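Local coordinates for ssDNA binding protein (Pyrococcus furiosus, PDB 4PSM) that binds single-stranded DNA and entraps it in a tunnel system formed between its subunits, at the interface of chains A and B. Numbering follows the deposited sequence. Chains: chain A/B, ssDNA binding protein.

The interface of chains A and B. Residues chain A 20-21, 24, 28, 37; chain B 138-140, 142, 146.
B:Gln139 packs across one face of the A:Phe24 ring, and these two residues bury the most surface of the patch, 59 and 38 Å². The aliphatic part supplies the CH-pi contact, B:Gln139 CB standing over the face 3.5 Å from the ring centroid of A:Phe24. The amide is stacked toward the CE1 and CD1 side and not over the centre: its plane is turned 12° from the ring, and B:Gln139 CD lies 3.5 Å from A:Phe24 CE1. With CG anti to its own carbonyl carbon (chi1 -61°) and the chain extended beyond it, the amide reaches this rim, and its oxygen emerges toward A:Arg28. There A:Arg28 NH1 donates to B:Gln139 OE1 at 2.7 Å, nearly along the C=O axis, while the guanidinium and amide planes are nearly coplanar; a second bond from NH2 is weak.

The same guanidinium grips B:Glu140 side-on, its NE and NH1 both converging on the carboxylate atom OE2 from one face. A:Arg28 NH1 to B:Glu140 OE2, at 2.9 Å, is also the salt bridge, and OE2 lies in the guanidinium plane. A:Arg28 reaches this position through bends at chi2 and chi3. An alanine here would probably leave the B:Glu140 carboxylate without its countercharge and the B:Gln139 amide freer to turn over the ring.

B:Leu146 meets A:Phe24 tip to tip, its methyl CD1 packing against the CE2 and CZ rim. CD1 also sits over the centre of the A:Arg20 guanidinium, 3.7 Å above its plane. On the flank, A:Arg21 NE donates to the backbone oxygen B:Glu140 O at 3.1 Å from above the carbonyl plane, and a water links A:Arg21 NH2 to that oxygen.

In the fold, helix 15-26 of chain A and the loop that follows it, which carries A:Arg28, receive the C-terminal end of the long helix 93-141 of chain B and the tail after it; two-fold symmetry repeats the contact with the chains exchanged.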
ATOM      1  N   ARG A  20     -13.372 -28.570   2.544  1.00 14.65           N
ATOM      2  CA  ARG A  20     -13.555 -27.204   3.009  1.00 32.79           C
ATOM      3  C   ARG A  20     -13.304 -26.198   1.887  1.00 44.94           C
ATOM      4  O   ARG A  20     -14.034 -25.220   1.740  1.00 24.78           O
ATOM      5  CB  ARG A  20     -12.645 -26.912   4.194  1.00 29.90           C
ATOM      6  CG  ARG A  20     -13.085 -25.689   5.015  1.00 34.97           C
ATOM      7  CD  ARG A  20     -12.081 -25.374   6.124  1.00 13.56           C
ATOM      8  NE  ARG A  20     -10.824 -24.875   5.563  1.00 60.34           N
ATOM      9  CZ  ARG A  20      -9.773 -24.507   6.290  1.00 74.51           C
ATOM     10  NH1 ARG A  20      -9.823 -24.586   7.612  1.00 46.29           N
ATOM     11  NH2 ARG A  20      -8.672 -24.061   5.694  1.00 63.29           N
ATOM     12  N   ARG A  21     -12.279 -26.456   1.082  1.00 21.95           N
ATOM     13  CA  ARG A  21     -11.948 -25.577  -0.030  1.00 15.92           C
ATOM     14  C   ARG A  21     -13.079 -25.484  -1.037  1.00 26.09           C
ATOM     15  O   ARG A  21     -13.467 -24.389  -1.448  1.00 29.20           O
ATOM     16  CB  ARG A  21     -10.647 -26.008  -0.689  1.00 23.69           C
ATOM     17  CG  ARG A  21      -9.443 -25.741   0.190  1.00 29.13           C
ATOM     18  CD  ARG A  21      -8.219 -26.465  -0.304  1.00 36.96           C
ATOM     19  NE  ARG A  21      -8.018 -26.287  -1.734  1.00 27.04           N
ATOM     20  CZ  ARG A  21      -7.078 -26.923  -2.418  1.00 59.74           C
ATOM     21  NH1 ARG A  21      -6.279 -27.765  -1.780  1.00 41.38           N
ATOM     22  NH2 ARG A  21      -6.935 -26.720  -3.723  1.00 36.04           N
ATOM     23  N   PHE A  24     -16.063 -23.597   0.472  1.00 16.02           N
ATOM     24  CA  PHE A  24     -15.863 -22.143   0.424  1.00 45.90           C
ATOM     25  C   PHE A  24     -16.165 -21.573  -0.953  1.00 47.17           C
ATOM     26  O   PHE A  24     -16.775 -20.512  -1.077  1.00 37.88           O
ATOM     27  CB  PHE A  24     -14.436 -21.755   0.809  1.00 23.24           C
ATOM     28  CG  PHE A  24     -14.252 -21.503   2.264  1.00 34.53           C
ATOM     29  CD1 PHE A  24     -14.833 -20.394   2.865  1.00 19.81           C
ATOM     30  CD2 PHE A  24     -13.486 -22.354   3.034  1.00 15.28           C
ATOM     31  CE1 PHE A  24     -14.672 -20.160   4.212  1.00 21.45           C
ATOM     32  CE2 PHE A  24     -13.311 -22.114   4.396  1.00 32.07           C
ATOM     33  CZ  PHE A  24     -13.907 -21.016   4.979  1.00 31.74           C
ATOM     34  N   ARG A  28     -19.691 -19.267  -1.749  1.00 50.09           N
ATOM     35  CA  ARG A  28     -19.195 -17.898  -1.816  1.00 64.06           C
ATOM     36  C   ARG A  28     -20.332 -16.880  -1.878  1.00 83.42           C
ATOM     37  O   ARG A  28     -21.195 -16.945  -2.756  1.00 54.57           O
ATOM     38  CB  ARG A  28     -18.269 -17.758  -3.027  1.00 55.16           C
ATOM     39  CG  ARG A  28     -17.637 -16.396  -3.240  1.00 39.69           C
ATOM     40  CD  ARG A  28     -16.799 -15.936  -2.072  1.00 62.01           C
ATOM     41  NE  ARG A  28     -15.740 -16.812  -1.685  1.00 43.27           N
ATOM     42  CZ  ARG A  28     -15.227 -17.043  -0.480  1.00 65.08           C
ATOM     43  NH1 ARG A  28     -14.221 -17.888  -0.454  1.00 27.32           N
ATOM     44  NH2 ARG A  28     -15.665 -16.505   0.655  1.00 60.93           N
ATOM     45  N   VAL A  37     -16.710 -23.160   7.788  1.00 50.76           N
ATOM     46  CA  VAL A  37     -15.770 -23.880   8.635  1.00 55.56           C
ATOM     47  C   VAL A  37     -16.516 -24.869   9.517  1.00 47.85           C
ATOM     48  O   VAL A  37     -16.085 -26.003   9.709  1.00 53.78           O
ATOM     49  CB  VAL A  37     -14.950 -22.916   9.510  1.00 38.60           C
ATOM     50  CG1 VAL A  37     -14.294 -23.659  10.670  1.00 31.38           C
ATOM     51  CG2 VAL A  37     -13.909 -22.205   8.668  1.00 52.28           C
TER
ATOM     52  N   LYS B 138      -6.862 -18.414   0.942  1.00 19.84           N
ATOM     53  CA  LYS B 138      -6.615 -19.342   2.039  1.00 38.89           C
ATOM     54  C   LYS B 138      -7.772 -20.320   2.128  1.00 39.31           C
ATOM     55  O   LYS B 138      -7.568 -21.520   2.285  1.00 45.08           O
ATOM     56  CB  LYS B 138      -6.446 -18.603   3.359  1.00 25.33           C
ATOM     57  CG  LYS B 138      -5.084 -17.951   3.529  1.00 53.08           C
ATOM     58  CD  LYS B 138      -5.046 -17.081   4.773  1.00 46.69           C
ATOM     59  CE  LYS B 138      -5.150 -17.898   6.053  1.00 48.39           C
ATOM     60  NZ  LYS B 138      -5.395 -17.022   7.247  1.00 55.78           N
ATOM     61  N   GLN B 139      -8.982 -19.788   1.984  1.00 27.98           N
ATOM     62  CA  GLN B 139     -10.205 -20.564   2.088  1.00 49.14           C
ATOM     63  C   GLN B 139     -10.356 -21.564   0.947  1.00 64.84           C
ATOM     64  O   GLN B 139     -10.824 -22.682   1.150  1.00 43.31           O
ATOM     65  CB  GLN B 139     -11.418 -19.634   2.072  1.00 27.50           C
ATOM     66  CG  GLN B 139     -11.461 -18.649   3.208  1.00 40.23           C
ATOM     67  CD  GLN B 139     -12.558 -17.624   3.019  1.00 45.97           C
ATOM     68  OE1 GLN B 139     -13.057 -17.416   1.906  1.00 26.78           O
ATOM     69  NE2 GLN B 139     -12.950 -16.987   4.107  1.00 26.53           N
ATOM     70  N   GLU B 140      -9.961 -21.152  -0.251  1.00 37.28           N
ATOM     71  CA  GLU B 140     -10.303 -21.895  -1.448  1.00 37.42           C
ATOM     72  C   GLU B 140      -9.181 -22.779  -1.994  1.00 45.77           C
ATOM     73  O   GLU B 140      -9.436 -23.714  -2.763  1.00 45.93           O
ATOM     74  CB  GLU B 140     -10.807 -20.941  -2.535  1.00 27.22           C
ATOM     75  CG  GLU B 140     -12.074 -20.188  -2.158  1.00 42.85           C
ATOM     76  CD  GLU B 140     -12.684 -19.441  -3.336  1.00 65.02           C
ATOM     77  OE1 GLU B 140     -12.064 -19.435  -4.419  1.00 67.82           O
ATOM     78  OE2 GLU B 140     -13.784 -18.864  -3.186  1.00 64.81           O
ATOM     79  N   THR B 142      -6.141 -23.667   0.060  1.00 34.79           N
ATOM     80  CA  THR B 142      -5.215 -24.137   1.088  1.00 51.92           C
ATOM     81  C   THR B 142      -5.929 -24.778   2.273  1.00 26.49           C
ATOM     82  O   THR B 142      -7.149 -24.670   2.413  1.00 35.93           O
ATOM     83  CB  THR B 142      -4.303 -22.986   1.634  1.00 53.32           C
ATOM     84  OG1 THR B 142      -4.982 -22.260   2.669  1.00 32.64           O
ATOM     85  CG2 THR B 142      -3.884 -22.031   0.527  1.00 29.50           C
ATOM     86  N   LEU B 146      -7.683 -20.397   9.203  1.00 55.63           N
ATOM     87  CA  LEU B 146      -8.418 -19.226   8.740  1.00 45.98           C
ATOM     88  C   LEU B 146      -8.710 -18.252   9.879  1.00 63.63           C
ATOM     89  O   LEU B 146      -8.739 -18.638  11.049  1.00 48.41           O
ATOM     90  CB  LEU B 146      -9.730 -19.643   8.070  1.00 37.88           C
ATOM     91  CG  LEU B 146      -9.632 -20.649   6.918  1.00 54.88           C
ATOM     92  CD1 LEU B 146     -10.997 -21.037   6.358  1.00 55.21           C
ATOM     93  CD2 LEU B 146      -8.667 -20.237   5.811  1.00 46.08           C
TER
HETATM   94  O   HOH W   1      -9.094 -25.830  -5.091  1.00 63.62           O